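Local coordinates for DUF7790 domain-containing protein (Leptospira interrogans serogroup Icterohaemorrhagiae serovar copenhageni, PDB 6ULO) that is of unknown function but has a Rossmann-like domain and is probably anchored in the membrane by a transmembrane helix missing from the crystallised, truncated form, at residues A[71-76]-A[155-160]. Sequence-based numbering, arbitrary orientation. Where two conformers were deposited one is given.
Sequences GSEQNL and KRHKTN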
loop_
_atom_site.group_PDB
_atom_site.type_symbol
_atom_site.label_atom_id
_atom_site.label_comp_id
_atom_site.label_asym_id
_atom_site.label_seq_id
_atom_site.Cartn_x
_atom_site.Cartn_y
_atom_site.Cartn_z
ATOM N N GLY A 71 -2.161 2.023 4.115
ATOM C CA GLY A 71 -2.644 0.695 4.466
ATOM C C GLY A 71 -1.572 -0.332 4.732
ATOM O O GLY A 71 -0.462 0.005 5.154
ATOM N N SER A 72 -1.885 -1.600 4.516
ATOM C CA SER A 72 -1.116 -2.686 5.107
ATOM C C SER A 72 -0.679 -3.736 4.089
ATOM O O SER A 72 -0.085 -3.405 3.062
ATOM C CB SER A 72 -1.953 -3.256 6.256
ATOM O OG SER A 72 -2.248 -2.195 7.143
ATOM N N GLU A 73 -0.982 -5.025 4.354
ATOM C CA GLU A 73 -0.423 -6.102 3.537
ATOM C C GLU A 73 -0.866 -6.089 2.084
ATOM O O GLU A 73 -0.155 -6.648 1.230
ATOM C CB GLU A 73 -0.732 -7.496 4.137
ATOM C CG GLU A 73 0.088 -7.774 5.387
ATOM C CD GLU A 73 -0.499 -8.977 6.073
ATOM O OE1 GLU A 73 -1.461 -8.791 6.864
ATOM O OE2 GLU A 73 -0.050 -10.102 5.793
ATOM N N GLN A 74 -2.004 -5.466 1.770
ATOM C CA GLN A 74 -2.427 -5.439 0.371
ATOM C C GLN A 74 -1.402 -4.730 -0.506
ATOM O O GLN A 74 -1.305 -4.999 -1.707
ATOM C CB GLN A 74 -3.819 -4.824 0.209
ATOM C CG GLN A 74 -3.894 -3.314 0.391
ATOM C CD GLN A 74 -4.144 -2.870 1.803
ATOM O OE1 GLN A 74 -3.557 -3.381 2.753
ATOM N NE2 GLN A 74 -4.995 -1.858 1.970
ATOM N N ASN A 75 -0.611 -3.815 0.079
ATOM C CA ASN A 75 0.451 -3.149 -0.669
ATOM C C ASN A 75 1.532 -4.123 -1.101
ATOM O O ASN A 75 2.137 -3.942 -2.162
ATOM C CB ASN A 75 1.067 -2.065 0.201
ATOM C CG ASN A 75 0.079 -0.934 0.433
ATOM O OD1 ASN A 75 -0.224 -0.170 -0.484
ATOM N ND2 ASN A 75 -0.422 -0.816 1.652
ATOM N N LEU A 76 1.824 -5.113 -0.258
ATOM C CA LEU A 76 2.822 -6.114 -0.619
ATOM C C LEU A 76 2.305 -6.984 -1.761
ATOM O O LEU A 76 3.061 -7.359 -2.663
ATOM C CB LEU A 76 3.212 -6.932 0.613
ATOM C CG LEU A 76 3.659 -6.060 1.788
ATOM C CD1 LEU A 76 4.038 -6.948 2.954
ATOM C CD2 LEU A 76 4.828 -5.145 1.471
ATOM N N LYS A 155 -7.899 -13.499 10.134
ATOM C CA LYS A 155 -9.102 -13.647 9.326
ATOM C C LYS A 155 -8.820 -13.251 7.883
ATOM O O LYS A 155 -9.255 -13.938 6.947
ATOM C CB LYS A 155 -10.226 -12.821 9.950
ATOM C CG LYS A 155 -11.499 -12.745 9.165
ATOM C CD LYS A 155 -12.534 -11.992 9.984
ATOM C CE LYS A 155 -13.836 -11.816 9.245
ATOM N NZ LYS A 155 -14.808 -10.975 10.012
ATOM N N ARG A 156 -8.095 -12.148 7.686
ATOM C CA ARG A 156 -7.780 -11.705 6.343
ATOM C C ARG A 156 -6.854 -12.673 5.616
ATOM O O ARG A 156 -7.027 -12.907 4.412
ATOM C CB ARG A 156 -7.191 -10.302 6.421
ATOM C CG ARG A 156 -6.725 -9.764 5.097
ATOM C CD ARG A 156 -7.907 -9.442 4.193
ATOM N NE ARG A 156 -7.453 -8.831 2.960
ATOM C CZ ARG A 156 -8.244 -8.528 1.931
ATOM N NH1 ARG A 156 -9.560 -8.788 1.980
ATOM N NH2 ARG A 156 -7.697 -8.019 0.824
ATOM N N HIS A 157 -5.892 -13.282 6.319
ATOM C CA HIS A 157 -5.063 -14.291 5.672
ATOM C C HIS A 157 -5.908 -15.464 5.176
ATOM O O HIS A 157 -5.691 -15.966 4.070
ATOM C CB HIS A 157 -3.989 -14.794 6.639
ATOM C CG HIS A 157 -2.864 -13.828 6.833
ATOM N ND1 HIS A 157 -1.973 -13.898 7.890
ATOM C CD2 HIS A 157 -2.486 -12.756 6.093
ATOM C CE1 HIS A 157 -1.097 -12.902 7.780
ATOM N NE2 HIS A 157 -1.384 -12.203 6.699
ATOM N N LYS A 158 -6.878 -15.918 5.975
ATOM C CA LYS A 158 -7.705 -17.051 5.559
ATOM C C LYS A 158 -8.587 -16.683 4.376
ATOM O O LYS A 158 -8.783 -17.497 3.471
ATOM C CB LYS A 158 -8.534 -17.555 6.731
ATOM C CG LYS A 158 -7.648 -18.027 7.870
ATOM C CD LYS A 158 -8.434 -18.312 9.140
ATOM C CE LYS A 158 -7.472 -18.549 10.314
ATOM N NZ LYS A 158 -6.547 -19.682 10.050
ATOM N N THR A 159 -9.104 -15.449 4.360
ATOM C CA THR A 159 -9.862 -14.953 3.221
ATOM C C THR A 159 -8.983 -14.865 1.980
ATOM O O THR A 159 -9.419 -15.242 0.886
ATOM C CB THR A 159 -10.448 -13.595 3.580
ATOM O OG1 THR A 159 -11.472 -13.818 4.551
ATOM C CG2 THR A 159 -11.017 -12.901 2.350
ATOM N N ASN A 160 -7.747 -14.341 2.117
ATOM C CA ASN A 160 -6.875 -14.236 0.956
ATOM C C ASN A 160 -6.584 -15.592 0.345
ATOM O O ASN A 160 -6.488 -15.708 -0.876
ATOM C CB ASN A 160 -5.558 -13.522 1.308
ATOM C CG ASN A 160 -5.730 -12.032 1.453
ATOM O OD1 ASN A 160 -6.746 -11.471 1.088
ATOM N ND2 ASN A 160 -4.734 -11.390 2.016
#
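Glu73 reaches across to His157 through a single, very straight hydrogen bond. The CA atoms of Glu73 and His157 stand 9.7 Å apart, and the two side chains together bridge the distance. From CB of Glu73, which points toward helix 139-166, a chi1 of -73° sets CG opposite the carbonyl carbon, and the chain then runs straight on to CD (chi2 167°). Glu73 OE2 accepts the N-H of His157 NE2 at 2.6 Å, through its syn lone pair. Glu73 OE1 lies 3.4 Å from the same His157 NE2. The donor angle is 178° and OE2 lies in the imidazole plane, at the ring edge, while the carboxylate plane stands almost perpendicular to the ring. Glutamate suits this place for its length, histidine for an N-H at the far end of a rigid ring. Both residues are buried and touch Gln173; Phe116 and Ile117 of helix 113-120 add apolar cover. Behind Glu73, Ser72 O accepts from both Asn75 N and Asn75 ND2, on one face of its plane, helping to hold the turn. This buried His-carboxylate pair ties helix 139-166 to the turn between strand 66-69 and helix 74-82, the first strand-to-helix turn of what is probably a Rossmann-like fold.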